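Local coordinates for protein alpha-galactosidase (Thermus thermophilus, PDB 6LCJ) that probably hydrolyses terminal alpha-galactosidic linkages and assembles as a hexamer, at residues H48-W53 against G340-A345; W53-W58 against L384-H389; V162-Y167 against A432-P437; V359-D364 against V403-T408. All coordinates share one frame; numbering follows the deposited sequence.

Interaction 1 of 4, residues H48-W53 against G340-A345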
loop_
_atom_site.group_PDB
_atom_site.type_symbol
_atom_site.label_atom_id
_atom_site.label_comp_id
_atom_site.label_asym_id
_atom_site.label_seq_id
_atom_site.Cartn_x
_atom_site.Cartn_y
_atom_site.Cartn_z
ATOM N N HIS E 48 -13.249 16.734 27.707
ATOM C CA HIS E 48 -14.259 17.756 27.439
ATOM C C HIS E 48 -14.316 18.094 25.944
ATOM O O HIS E 48 -13.391 18.704 25.395
ATOM C CB HIS E 48 -14.002 19.018 28.245
ATOM C CG HIS E 48 -15.127 19.989 28.122
ATOM N ND1 HIS E 48 -15.001 21.204 27.484
ATOM C CD2 HIS E 48 -16.435 19.871 28.457
ATOM C CE1 HIS E 48 -16.174 21.811 27.471
ATOM N NE2 HIS E 48 -17.061 21.025 28.057
ATOM N N GLY E 49 -15.418 17.731 25.296
ATOM C CA GLY E 49 -15.600 18.053 23.891
ATOM C C GLY E 49 -15.819 19.539 23.642
ATOM O O GLY E 49 -16.108 20.336 24.541
ATOM N N TRP E 50 -15.699 19.904 22.366
ATOM C CA TRP E 50 -15.621 21.312 21.984
ATOM C C TRP E 50 -16.961 22.026 22.099
ATOM O O TRP E 50 -17.027 23.147 22.610
ATOM C CB TRP E 50 -15.115 21.427 20.557
ATOM C CG TRP E 50 -14.874 22.832 20.102
ATOM C CD1 TRP E 50 -14.307 23.850 20.817
ATOM C CD2 TRP E 50 -15.179 23.367 18.814
ATOM N NE1 TRP E 50 -14.239 24.983 20.050
ATOM C CE2 TRP E 50 -14.760 24.714 18.813
ATOM C CE3 TRP E 50 -15.750 22.829 17.646
ATOM C CZ2 TRP E 50 -14.903 25.538 17.698
ATOM C CZ3 TRP E 50 -15.888 23.640 16.537
ATOM C CH2 TRP E 50 -15.465 24.984 16.566
ATOM N N GLN E 51 -18.025 21.426 21.571
ATOM C CA GLN E 51 -19.296 22.116 21.422
ATOM C C GLN E 51 -20.425 21.314 22.080
ATOM O O GLN E 51 -20.218 20.238 22.654
ATOM C CB GLN E 51 -19.583 22.414 19.935
ATOM C CG GLN E 51 -19.432 21.234 19.000
ATOM C CD GLN E 51 -20.653 21.023 18.121
ATOM O OE1 GLN E 51 -21.789 21.150 18.587
ATOM N NE2 GLN E 51 -20.427 20.686 16.844
ATOM N N SER E 52 -21.634 21.873 21.992
ATOM C CA SER E 52 -22.821 21.316 22.649
ATOM C C SER E 52 -22.960 19.814 22.436
ATOM O O SER E 52 -23.093 19.053 23.397
ATOM C CB SER E 52 -24.068 22.027 22.128
ATOM O OG SER E 52 -24.113 23.362 22.604
ATOM N N TRP E 53 -22.928 19.371 21.175
ATOM C CA TRP E 53 -23.154 17.969 20.844
ATOM C C TRP E 53 -21.945 17.094 21.159
ATOM O O TRP E 53 -22.085 15.867 21.229
ATOM C CB TRP E 53 -23.542 17.838 19.357
ATOM C CG TRP E 53 -24.677 18.763 18.977
ATOM C CD1 TRP E 53 -25.744 19.111 19.761
ATOM C CD2 TRP E 53 -24.838 19.479 17.747
ATOM N NE1 TRP E 53 -26.557 19.987 19.095
ATOM C CE2 TRP E 53 -26.027 20.234 17.856
ATOM C CE3 TRP E 53 -24.100 19.555 16.559
ATOM C CZ2 TRP E 53 -26.495 21.059 16.817
ATOM C CZ3 TRP E 53 -24.574 20.389 15.522
ATOM C CH2 TRP E 53 -25.757 21.115 15.662
ATOM N N GLY E 340 -25.370 23.837 19.465
ATOM C CA GLY E 340 -24.298 23.421 18.569
ATOM C C GLY E 340 -23.064 24.281 18.706
ATOM O O GLY E 340 -22.329 24.505 17.727
ATOM N N ALA E 341 -22.825 24.765 19.892
ATOM C CA ALA E 341 -21.988 25.916 20.092
ATOM C C ALA E 341 -20.755 25.551 20.891
ATOM O O ALA E 341 -20.832 24.714 21.802
ATOM C CB ALA E 341 -22.765 27.020 20.830
ATOM N N PRO E 342 -19.618 26.170 20.578
ATOM C CA PRO E 342 -18.463 26.103 21.481
ATOM C C PRO E 342 -18.881 26.379 22.913
ATOM O O PRO E 342 -19.372 27.466 23.228
ATOM C CB PRO E 342 -17.545 27.201 20.941
ATOM C CG PRO E 342 -17.908 27.288 19.497
ATOM C CD PRO E 342 -19.386 27.092 19.458
ATOM N N VAL E 343 -18.707 25.402 23.794
ATOM C CA VAL E 343 -19.285 25.519 25.126
ATOM C C VAL E 343 -18.614 26.645 25.908
ATOM O O VAL E 343 -19.263 27.622 26.296
ATOM C CB VAL E 343 -19.216 24.168 25.858
ATOM C CG1 VAL E 343 -19.447 24.357 27.335
ATOM C CG2 VAL E 343 -20.262 23.218 25.271
ATOM N N LEU E 344 -17.302 26.555 26.119
ATOM C CA LEU E 344 -16.662 27.505 27.025
ATOM C C LEU E 344 -16.574 28.898 26.409
ATOM O O LEU E 344 -16.788 29.899 27.101
ATOM C CB LEU E 344 -15.286 26.981 27.427
ATOM C CG LEU E 344 -15.443 25.663 28.194
ATOM C CD1 LEU E 344 -14.116 24.990 28.524
ATOM C CD2 LEU E 344 -16.256 25.895 29.464
ATOM N N ALA E 345 -16.305 28.990 25.105
ATOM C CA ALA E 345 -16.183 30.301 24.469
ATOM C C ALA E 345 -17.515 31.054 24.388
ATOM O O ALA E 345 -17.513 32.248 24.064
ATOM C CB ALA E 345 -15.572 30.146 23.069
HETATM O O HOH W 1 -15.484 24.346 24.922
#
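V343 N donates to W50 O at 3.1 Å, nearly straight (166°) and in the plane of the carbonyl. The same oxygen takes a second bond from a water, 3.0 Å from W50 O, which in turn accepts from L344 N. Farther along, S52 N gives a weak, bent bond to A341 O, and A341 N a weak but straight one to S52 OG, a hydroxyl also bonded to the R354 carbonyl. Q51 and P342 meet as a single backbone bridge. Outside these bonds G340, with positive phi, lays its CA over a face of W53, 3.8 Å from G340 CA to the centroid of the six-membered ring, a CH-pi contact; a CB there would run into W53 CH2. An alanine in place of W53 would remove this face and would probably leave G340 loosely packed, besides losing the edge-to-face pairing with F305. P342 CG lies 3.9 Å from W50 CZ2, while W50 NE1 is bonded to E317. V343 CG1 comes to the edge of the H48 ring, whose nitrogens bond S91 and R390. The loop following strand 44-48 thus meets the loop after barrel strand 335-338, with helix 317-331 against A341 and P342 and strand 352-354 against V343 and W53.

Interaction 2 of 4, residues W53-W58 against L384-H389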
loop_
_atom_site.group_PDB
_atom_site.type_symbol
_atom_site.label_atom_id
_atom_site.label_comp_id
_atom_site.label_asym_id
_atom_site.label_seq_id
_atom_site.Cartn_x
_atom_site.Cartn_y
_atom_site.Cartn_z
ATOM N N TRP E 53 -22.928 19.371 21.175
ATOM C CA TRP E 53 -23.154 17.969 20.844
ATOM C C TRP E 53 -21.945 17.094 21.159
ATOM O O TRP E 53 -22.085 15.867 21.229
ATOM C CB TRP E 53 -23.542 17.838 19.357
ATOM C CG TRP E 53 -24.677 18.763 18.977
ATOM C CD1 TRP E 53 -25.744 19.111 19.761
ATOM C CD2 TRP E 53 -24.838 19.479 17.747
ATOM N NE1 TRP E 53 -26.557 19.987 19.095
ATOM C CE2 TRP E 53 -26.027 20.234 17.856
ATOM C CE3 TRP E 53 -24.100 19.555 16.559
ATOM C CZ2 TRP E 53 -26.495 21.059 16.817
ATOM C CZ3 TRP E 53 -24.574 20.389 15.522
ATOM C CH2 TRP E 53 -25.757 21.115 15.662
ATOM N N SER E 54 -20.776 17.693 21.369
ATOM C CA SER E 54 -19.551 16.920 21.549
ATOM C C SER E 54 -19.588 16.091 22.833
ATOM O O SER E 54 -20.278 16.423 23.799
ATOM C CB SER E 54 -18.336 17.847 21.568
ATOM O OG SER E 54 -18.147 18.433 20.297
ATOM N N LEU E 55 -18.830 15.000 22.828
ATOM C CA LEU E 55 -18.754 14.140 23.998
ATOM C C LEU E 55 -17.992 14.820 25.130
ATOM O O LEU E 55 -16.872 15.314 24.937
ATOM C CB LEU E 55 -18.075 12.821 23.647
ATOM C CG LEU E 55 -17.876 11.944 24.892
ATOM C CD1 LEU E 55 -19.095 11.085 25.161
ATOM C CD2 LEU E 55 -16.607 11.099 24.801
ATOM N N ALA E 56 -18.599 14.839 26.313
ATOM C CA ALA E 56 -17.913 15.152 27.556
ATOM C C ALA E 56 -18.080 13.959 28.488
ATOM O O ALA E 56 -19.215 13.590 28.823
ATOM C CB ALA E 56 -18.472 16.423 28.196
ATOM N N ALA E 57 -16.964 13.356 28.898
ATOM C CA ALA E 57 -17.029 12.158 29.729
ATOM C C ALA E 57 -15.637 11.824 30.243
ATOM O O ALA E 57 -14.635 12.320 29.725
ATOM C CB ALA E 57 -17.599 10.963 28.957
ATOM N N TRP E 58 -15.597 10.961 31.265
ATOM C CA TRP E 58 -14.349 10.385 31.756
ATOM C C TRP E 58 -13.982 9.178 30.905
ATOM O O TRP E 58 -14.807 8.281 30.699
ATOM C CB TRP E 58 -14.481 9.964 33.224
ATOM C CG TRP E 58 -14.527 11.124 34.187
ATOM C CD1 TRP E 58 -15.646 11.758 34.670
ATOM C CD2 TRP E 58 -13.404 11.809 34.757
ATOM N NE1 TRP E 58 -15.281 12.785 35.514
ATOM C CE2 TRP E 58 -13.916 12.838 35.587
ATOM C CE3 TRP E 58 -12.017 11.649 34.654
ATOM C CZ2 TRP E 58 -13.091 13.693 36.309
ATOM C CZ3 TRP E 58 -11.199 12.506 35.367
ATOM C CH2 TRP E 58 -11.739 13.516 36.188
ATOM N N LEU E 384 -27.916 12.521 27.773
ATOM C CA LEU E 384 -27.673 12.459 29.209
ATOM C C LEU E 384 -26.180 12.404 29.516
ATOM O O LEU E 384 -25.712 13.071 30.444
ATOM C CB LEU E 384 -28.401 11.256 29.813
ATOM C CG LEU E 384 -29.929 11.322 29.910
ATOM C CD1 LEU E 384 -30.457 9.948 30.253
ATOM C CD2 LEU E 384 -30.425 12.347 30.934
ATOM N N ARG E 385 -25.408 11.647 28.726
ATOM C CA ARG E 385 -24.005 11.421 29.077
ATOM C C ARG E 385 -23.201 12.718 29.088
ATOM O O ARG E 385 -22.398 12.949 29.998
ATOM C CB ARG E 385 -23.355 10.415 28.129
ATOM C CG ARG E 385 -21.870 10.185 28.451
ATOM C CD ARG E 385 -21.330 8.887 27.842
ATOM N NE ARG E 385 -21.446 8.986 26.402
ATOM C CZ ARG E 385 -22.284 8.272 25.661
ATOM N NH1 ARG E 385 -23.062 7.347 26.223
ATOM N NH2 ARG E 385 -22.344 8.491 24.353
ATOM N N SER E 386 -23.393 13.579 28.081
ATOM C CA SER E 386 -22.603 14.804 28.000
ATOM C C SER E 386 -23.121 15.871 28.956
ATOM O O SER E 386 -22.329 16.590 29.575
ATOM C CB SER E 386 -22.585 15.330 26.563
ATOM O OG SER E 386 -21.712 14.548 25.760
ATOM N N THR E 387 -24.446 15.994 29.069
ATOM C CA THR E 387 -25.046 16.943 30.001
ATOM C C THR E 387 -24.589 16.680 31.431
ATOM O O THR E 387 -24.187 17.605 32.149
ATOM C CB THR E 387 -26.564 16.852 29.905
ATOM O OG1 THR E 387 -26.979 17.259 28.604
ATOM C CG2 THR E 387 -27.238 17.719 30.974
ATOM N N LEU E 388 -24.632 15.419 31.862
ATOM C CA LEU E 388 -24.223 15.090 33.220
ATOM C C LEU E 388 -22.816 15.583 33.544
ATOM O O LEU E 388 -22.515 15.862 34.712
ATOM C CB LEU E 388 -24.310 13.580 33.442
ATOM C CG LEU E 388 -25.703 13.056 33.774
ATOM C CD1 LEU E 388 -25.809 11.561 33.521
ATOM C CD2 LEU E 388 -26.055 13.410 35.211
ATOM N N HIS E 389 -21.940 15.709 32.547
ATOM C CA HIS E 389 -20.569 16.134 32.806
ATOM C C HIS E 389 -20.359 17.614 32.549
ATOM O O HIS E 389 -19.216 18.081 32.560
ATOM C CB HIS E 389 -19.581 15.327 31.971
ATOM C CG HIS E 389 -19.585 13.868 32.286
ATOM N ND1 HIS E 389 -20.519 12.998 31.764
ATOM C CD2 HIS E 389 -18.785 13.130 33.085
ATOM C CE1 HIS E 389 -20.284 11.780 32.216
ATOM N NE2 HIS E 389 -19.236 11.833 33.019
#
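H389 carries its CG anti to its own carbonyl carbon, beside the backbone N (chi1 -63°), which folds the ring back along the helix end so that H389 ND1 reaches R385 O at 2.6 Å. The acceptor lies in the ring plane and the N-H points nearly along the C=O axis, so the bond fixes the rotation of the imidazole and turns one face to the strand. A57 CA sits over the centre of that face, 3.9 Å from the H389 ring centroid, a CH-pi contact. W58 CD1 meets the ring at its edge, 3.8 Å from H389 CD2, the two aromatics rim to rim; H389 NE2 is bonded to the hydroxyl of Y464. The hydroxyl of S386, also anti to its carbonyl carbon, lies between two backbone groups, S386 OG being 3.1 Å from S54 O and 3.2 Å from A56 N. R385 leaves the helix extended and bends at chi3 (62°), which sets the guanidinium edge against L55 CD1, 3.4 Å from R385 NE; its NH2 is held by N382. Strand 56-58 crosses helix 384-388 almost at right angles (82°), their axes 6.7 Å apart, the small side chain of A56 permitting close approach. An edge strand of this chain's antiparallel sheet laid across a barrel helix is consistent with the GH36 architecture, in which an N-terminal beta domain abuts a TIM barrel.

Interaction 3 of 4, residues V162-Y167 against A432-P437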
loop_
_atom_site.group_PDB
_atom_site.type_symbol
_atom_site.label_atom_id
_atom_site.label_comp_id
_atom_site.label_asym_id
_atom_site.label_seq_id
_atom_site.Cartn_x
_atom_site.Cartn_y
_atom_site.Cartn_z
ATOM N N VAL E 162 -40.469 26.533 28.086
ATOM C CA VAL E 162 -40.556 26.671 26.637
ATOM C C VAL E 162 -41.315 25.490 26.071
ATOM O O VAL E 162 -41.032 24.341 26.429
ATOM C CB VAL E 162 -39.161 26.748 25.987
ATOM C CG1 VAL E 162 -39.299 26.889 24.459
ATOM C CG2 VAL E 162 -38.328 27.866 26.601
ATOM N N TRP E 163 -42.257 25.765 25.173
ATOM C CA TRP E 163 -42.756 24.748 24.264
ATOM C C TRP E 163 -42.020 24.913 22.938
ATOM O O TRP E 163 -41.905 26.031 22.424
ATOM C CB TRP E 163 -44.274 24.830 24.067
ATOM C CG TRP E 163 -44.759 23.612 23.325
ATOM C CD1 TRP E 163 -45.128 22.410 23.866
ATOM C CD2 TRP E 163 -44.825 23.450 21.904
ATOM N NE1 TRP E 163 -45.447 21.519 22.867
ATOM C CE2 TRP E 163 -45.268 22.130 21.654
ATOM C CE3 TRP E 163 -44.570 24.295 20.818
ATOM C CZ2 TRP E 163 -45.469 21.640 20.361
ATOM C CZ3 TRP E 163 -44.774 23.811 19.537
ATOM C CH2 TRP E 163 -45.211 22.493 19.318
ATOM N N CYS E 164 -41.516 23.803 22.391
ATOM C CA CYS E 164 -40.625 23.811 21.232
ATOM C C CYS E 164 -41.186 22.867 20.174
ATOM O O CYS E 164 -41.645 21.772 20.499
ATOM C CB CYS E 164 -39.188 23.385 21.675
ATOM S SG CYS E 164 -37.969 23.087 20.375
ATOM N N SER E 165 -41.155 23.271 18.907
ATOM C CA SER E 165 -41.774 22.433 17.883
ATOM C C SER E 165 -40.884 21.296 17.390
ATOM O O SER E 165 -41.386 20.401 16.697
ATOM C CB SER E 165 -42.195 23.277 16.670
ATOM O OG SER E 165 -41.089 23.946 16.075
ATOM N N TRP E 166 -39.590 21.295 17.715
ATOM C CA TRP E 166 -38.668 20.448 16.967
ATOM C C TRP E 166 -38.919 18.964 17.228
ATOM O O TRP E 166 -39.009 18.161 16.288
ATOM C CB TRP E 166 -37.213 20.814 17.288
ATOM C CG TRP E 166 -36.253 19.913 16.559
ATOM C CD1 TRP E 166 -35.442 18.961 17.110
ATOM C CD2 TRP E 166 -36.046 19.837 15.134
ATOM N NE1 TRP E 166 -34.731 18.320 16.125
ATOM C CE2 TRP E 166 -35.080 18.835 14.906
ATOM C CE3 TRP E 166 -36.579 20.519 14.038
ATOM C CZ2 TRP E 166 -34.634 18.504 13.629
ATOM C CZ3 TRP E 166 -36.138 20.182 12.770
ATOM C CH2 TRP E 166 -35.178 19.189 12.575
ATOM N N TYR E 167 -39.041 18.573 18.494
ATOM C CA TYR E 167 -39.023 17.161 18.838
ATOM C C TYR E 167 -40.389 16.504 18.765
ATOM O O TYR E 167 -40.588 15.451 19.367
ATOM C CB TYR E 167 -38.420 16.976 20.220
ATOM C CG TYR E 167 -37.001 17.417 20.275
ATOM C CD1 TYR E 167 -35.976 16.573 19.844
ATOM C CD2 TYR E 167 -36.672 18.689 20.729
ATOM C CE1 TYR E 167 -34.665 16.973 19.898
ATOM C CE2 TYR E 167 -35.362 19.098 20.781
ATOM C CZ TYR E 167 -34.369 18.229 20.377
ATOM O OH TYR E 167 -33.067 18.629 20.446
ATOM N N ALA E 432 -38.501 22.415 29.313
ATOM C CA ALA E 432 -38.973 22.548 27.946
ATOM C C ALA E 432 -39.527 21.210 27.479
ATOM O O ALA E 432 -39.125 20.156 27.968
ATOM C CB ALA E 432 -37.856 23.019 27.011
ATOM N N THR E 433 -40.465 21.263 26.535
ATOM C CA THR E 433 -40.949 20.057 25.891
ATOM C C THR E 433 -41.408 20.386 24.482
ATOM O O THR E 433 -41.655 21.548 24.128
ATOM C CB THR E 433 -42.102 19.381 26.663
ATOM O OG1 THR E 433 -42.508 18.188 25.967
ATOM C CG2 THR E 433 -43.298 20.301 26.763
ATOM N N SER E 434 -41.517 19.328 23.682
ATOM C CA SER E 434 -42.079 19.398 22.348
ATOM C C SER E 434 -43.408 18.668 22.233
ATOM O O SER E 434 -43.986 18.650 21.144
ATOM C CB SER E 434 -41.094 18.826 21.323
ATOM O OG SER E 434 -40.042 19.735 21.041
ATOM N N ASP E 435 -43.903 18.079 23.310
ATOM C CA ASP E 435 -45.114 17.258 23.281
ATOM C C ASP E 435 -46.326 18.095 22.905
ATOM O O ASP E 435 -46.736 18.949 23.700
ATOM C CB ASP E 435 -45.343 16.599 24.643
ATOM C CG ASP E 435 -44.317 15.504 24.958
ATOM O OD1 ASP E 435 -43.571 15.089 24.042
ATOM O OD2 ASP E 435 -44.257 15.056 26.126
ATOM N N PRO E 436 -46.930 17.899 21.735
ATOM C CA PRO E 436 -48.217 18.539 21.459
ATOM C C PRO E 436 -49.271 18.015 22.419
ATOM O O PRO E 436 -49.460 16.791 22.525
ATOM C CB PRO E 436 -48.525 18.120 20.013
ATOM C CG PRO E 436 -47.317 17.394 19.530
ATOM C CD PRO E 436 -46.588 16.897 20.713
ATOM N N PRO E 437 -49.961 18.900 23.152
ATOM C CA PRO E 437 -50.925 18.422 24.163
ATOM C C PRO E 437 -51.923 17.414 23.616
ATOM O O PRO E 437 -52.294 16.469 24.326
ATOM C CB PRO E 437 -51.608 19.716 24.636
ATOM C CG PRO E 437 -50.600 20.779 24.384
ATOM C CD PRO E 437 -49.894 20.373 23.110
#
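The tight part of this contact is centred on S434, whose hydroxyl is gripped twice: S434 OG donates to C164 O at 2.6 Å, approaching from above the carbonyl plane, and accepts from Y167 N at 3.0 Å. It also lies at the edge of the Y167 ring, S434 OG being 3.5 Å from Y167 CD2. Just before, the strands run parallel, V162 beside A432 and W163 beside T433, joined by T433 N to V162 O and by C164 N to T433 O, 2.8 Å long. W166 N closes onto C164 SG at 3.6 Å, a capping bond where strand gives way to helix. Looser are the side chains of V162 and A432, V162 CB being 4.1 Å from A432 CB although V162 O lies close to A432 CA, and the partly exposed indole of W166 leads away from 432-437. W163 NE1 donates to D435 O at 3.0 Å, with the oxygen in the indole plane but the N-H above the carbonyl plane, while S434 CA lies over one face. An alanine in place of W163 would lose that bond and face, and would probably loosen the turn at D435. D435 N closes an ST turn on T433 OG1, also bonded to the V404 carbonyl. Strands 161-164 and 431-433 are the first and last of the parallel barrel; helix 175-185 packs on W163, F193 stacks on it, and strand 192-195 lies beside V162 and C164.

Interaction 4 of 4, residues V359-D364 against V403-T408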
loop_
_atom_site.group_PDB
_atom_site.type_symbol
_atom_site.label_atom_id
_atom_site.label_comp_id
_atom_site.label_asym_id
_atom_site.label_seq_id
_atom_site.Cartn_x
_atom_site.Cartn_y
_atom_site.Cartn_z
ATOM N N VAL E 359 -31.648 15.261 22.354
ATOM C CA VAL E 359 -32.466 14.127 22.741
ATOM C C VAL E 359 -33.156 13.618 21.486
ATOM O O VAL E 359 -33.153 14.265 20.436
ATOM C CB VAL E 359 -33.490 14.482 23.834
ATOM C CG1 VAL E 359 -32.773 14.856 25.128
ATOM C CG2 VAL E 359 -34.406 15.597 23.345
ATOM N N ALA E 360 -33.729 12.441 21.581
ATOM C CA ALA E 360 -34.512 11.862 20.504
ATOM C C ALA E 360 -35.560 11.001 21.175
ATOM O O ALA E 360 -35.460 10.725 22.380
ATOM C CB ALA E 360 -33.627 11.045 19.547
ATOM N N PRO E 361 -36.602 10.555 20.431
ATOM C CA PRO E 361 -37.622 9.694 21.039
ATOM C C PRO E 361 -37.178 8.231 21.143
ATOM O O PRO E 361 -37.929 7.310 20.827
ATOM C CB PRO E 361 -38.826 9.880 20.110
ATOM C CG PRO E 361 -38.282 10.374 18.808
ATOM C CD PRO E 361 -36.830 10.729 18.984
ATOM N N TYR E 362 -35.933 8.020 21.565
ATOM C CA TYR E 362 -35.372 6.678 21.679
ATOM C C TYR E 362 -34.096 6.747 22.502
ATOM O O TYR E 362 -33.486 7.811 22.656
ATOM C CB TYR E 362 -35.103 6.020 20.310
ATOM C CG TYR E 362 -34.375 6.852 19.290
ATOM C CD1 TYR E 362 -32.987 7.008 19.335
ATOM C CD2 TYR E 362 -35.068 7.470 18.256
ATOM C CE1 TYR E 362 -32.321 7.772 18.375
ATOM C CE2 TYR E 362 -34.416 8.222 17.293
ATOM C CZ TYR E 362 -33.045 8.376 17.352
ATOM O OH TYR E 362 -32.414 9.147 16.387
ATOM N N TRP E 363 -33.714 5.594 23.052
ATOM C CA TRP E 363 -32.582 5.569 23.968
ATOM C C TRP E 363 -31.274 5.780 23.214
ATOM O O TRP E 363 -30.466 6.632 23.589
ATOM C CB TRP E 363 -32.568 4.255 24.759
ATOM C CG TRP E 363 -31.480 4.183 25.771
ATOM C CD1 TRP E 363 -30.406 3.353 25.742
ATOM C CD2 TRP E 363 -31.324 5.001 26.949
ATOM N NE1 TRP E 363 -29.598 3.581 26.830
ATOM C CE2 TRP E 363 -30.141 4.580 27.594
ATOM C CE3 TRP E 363 -32.079 6.033 27.529
ATOM C CZ2 TRP E 363 -29.682 5.158 28.783
ATOM C CZ3 TRP E 363 -31.634 6.601 28.721
ATOM C CH2 TRP E 363 -30.445 6.160 29.334
ATOM N N ASP E 364 -31.057 5.028 22.142
ATOM C CA ASP E 364 -29.776 5.086 21.459
ATOM C C ASP E 364 -29.847 4.415 20.090
ATOM O O ASP E 364 -30.198 3.239 19.986
ATOM C CB ASP E 364 -28.700 4.433 22.332
ATOM C CG ASP E 364 -27.287 4.698 21.830
ATOM O OD1 ASP E 364 -26.995 5.839 21.399
ATOM O OD2 ASP E 364 -26.454 3.773 21.896
ATOM N N VAL E 403 -35.093 18.861 25.613
ATOM C CA VAL E 403 -36.490 18.772 26.047
ATOM C C VAL E 403 -36.768 17.523 26.879
ATOM O O VAL E 403 -35.972 16.574 26.913
ATOM C CB VAL E 403 -37.451 18.841 24.841
ATOM C CG1 VAL E 403 -37.112 20.028 23.975
ATOM C CG2 VAL E 403 -37.399 17.543 24.046
ATOM N N VAL E 404 -37.910 17.535 27.559
ATOM C CA VAL E 404 -38.401 16.419 28.357
ATOM C C VAL E 404 -39.585 15.822 27.620
ATOM O O VAL E 404 -40.469 16.555 27.164
ATOM C CB VAL E 404 -38.819 16.876 29.767
ATOM C CG1 VAL E 404 -39.135 15.680 30.649
ATOM C CG2 VAL E 404 -37.743 17.736 30.382
ATOM N N TYR E 405 -39.606 14.504 27.499
ATOM C CA TYR E 405 -40.769 13.831 26.950
ATOM C C TYR E 405 -41.710 13.448 28.080
ATOM O O TYR E 405 -41.271 13.031 29.158
ATOM C CB TYR E 405 -40.374 12.582 26.156
ATOM C CG TYR E 405 -39.576 12.866 24.906
ATOM C CD1 TYR E 405 -40.203 13.115 23.692
ATOM C CD2 TYR E 405 -38.185 12.881 24.944
ATOM C CE1 TYR E 405 -39.454 13.379 22.543
ATOM C CE2 TYR E 405 -37.428 13.133 23.807
ATOM C CZ TYR E 405 -38.061 13.385 22.617
ATOM O OH TYR E 405 -37.298 13.620 21.499
ATOM N N PHE E 406 -43.005 13.615 27.830
ATOM C CA PHE E 406 -44.062 13.023 28.637
ATOM C C PHE E 406 -44.958 12.095 27.843
ATOM O O PHE E 406 -45.514 11.157 28.405
ATOM C CB PHE E 406 -44.924 14.115 29.282
ATOM C CG PHE E 406 -44.166 14.979 30.235
ATOM C CD1 PHE E 406 -43.496 16.107 29.775
ATOM C CD2 PHE E 406 -44.094 14.648 31.579
ATOM C CE1 PHE E 406 -42.783 16.894 30.638
ATOM C CE2 PHE E 406 -43.390 15.431 32.455
ATOM C CZ PHE E 406 -42.732 16.562 31.995
ATOM N N ARG E 407 -45.095 12.320 26.548
ATOM C CA ARG E 407 -45.909 11.444 25.734
ATOM C C ARG E 407 -45.324 10.037 25.686
ATOM O O ARG E 407 -44.124 9.816 25.867
ATOM C CB ARG E 407 -46.030 12.014 24.325
ATOM C CG ARG E 407 -44.718 12.116 23.583
ATOM C CD ARG E 407 -44.951 12.887 22.296
ATOM N NE ARG E 407 -44.060 12.496 21.216
ATOM C CZ ARG E 407 -43.041 13.230 20.784
ATOM N NH1 ARG E 407 -42.757 14.402 21.352
ATOM N NH2 ARG E 407 -42.304 12.787 19.778
ATOM N N THR E 408 -46.203 9.075 25.468
ATOM C CA THR E 408 -45.784 7.759 25.048
ATOM C C THR E 408 -46.167 7.482 23.602
ATOM O O THR E 408 -45.645 6.536 23.008
ATOM C CB THR E 408 -46.378 6.701 25.985
ATOM O OG1 THR E 408 -47.729 7.049 26.307
ATOM C CG2 THR E 408 -45.577 6.646 27.274
#
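The two loops run well apart, the nearest CA atoms, of V359 and V403, being 7.0 Å from each other, and side chains bridge the gap. V359 and V403 meet at a slant, each offering the methyl that is flanked by both its backbone N and its carbonyl carbon: V359 CG2 is 3.6 Å from V403 CG2. The same V359 CG2 lies 3.9 Å from Y405 CE2, the valine running alongside the tyrosine and pointing the other way. Y405, its CG anti to the carbonyl carbon (chi1 -66°), drives its phenol tip against the peptide linking A360 and P361, with Y405 OH 3.2 Å from A360 C; the nearby proline nitrogen carries no N-H. Both loops follow strands of the TIM barrel, 352-354 and 398-400, and so lie at the C-terminal ends of its strands, the side on which such barrels carry their active sites. Y167 of helix 166-169 packs against V359, V403 and Y405. R407 turns one face of its guanidinium to the rim of the Y405 ring, Y405 CD1 being 3.7 Å above its plane, while its NH1 forms a salt bridge with D435. P361 and Y362 pack on L412 of a second subunit, and T408 OG1 bonds R409 of that subunit.

Interactions 1 and 2, centres about 10 Å apart, share W53 and carry one continuous chain from the N-terminal beta region onto the barrel, first onto the loop after strand 335-338, then onto helix 380-388. Interaction 3, about 24 Å between centres from interaction 1, pairs the first and last barrel strands; interaction 4 is nested in the long loop it closes and lies about 11 Å away, centre to centre. These two touch: D435 OD2 and F406 N are 2.6 Å apart, a probable hydrogen bond. L384 and W363 put interactions 2 and 4 in contact. Together the contacts join the beta region to the barrel, pair its terminal strands and reach a subunit interface of the hexamer.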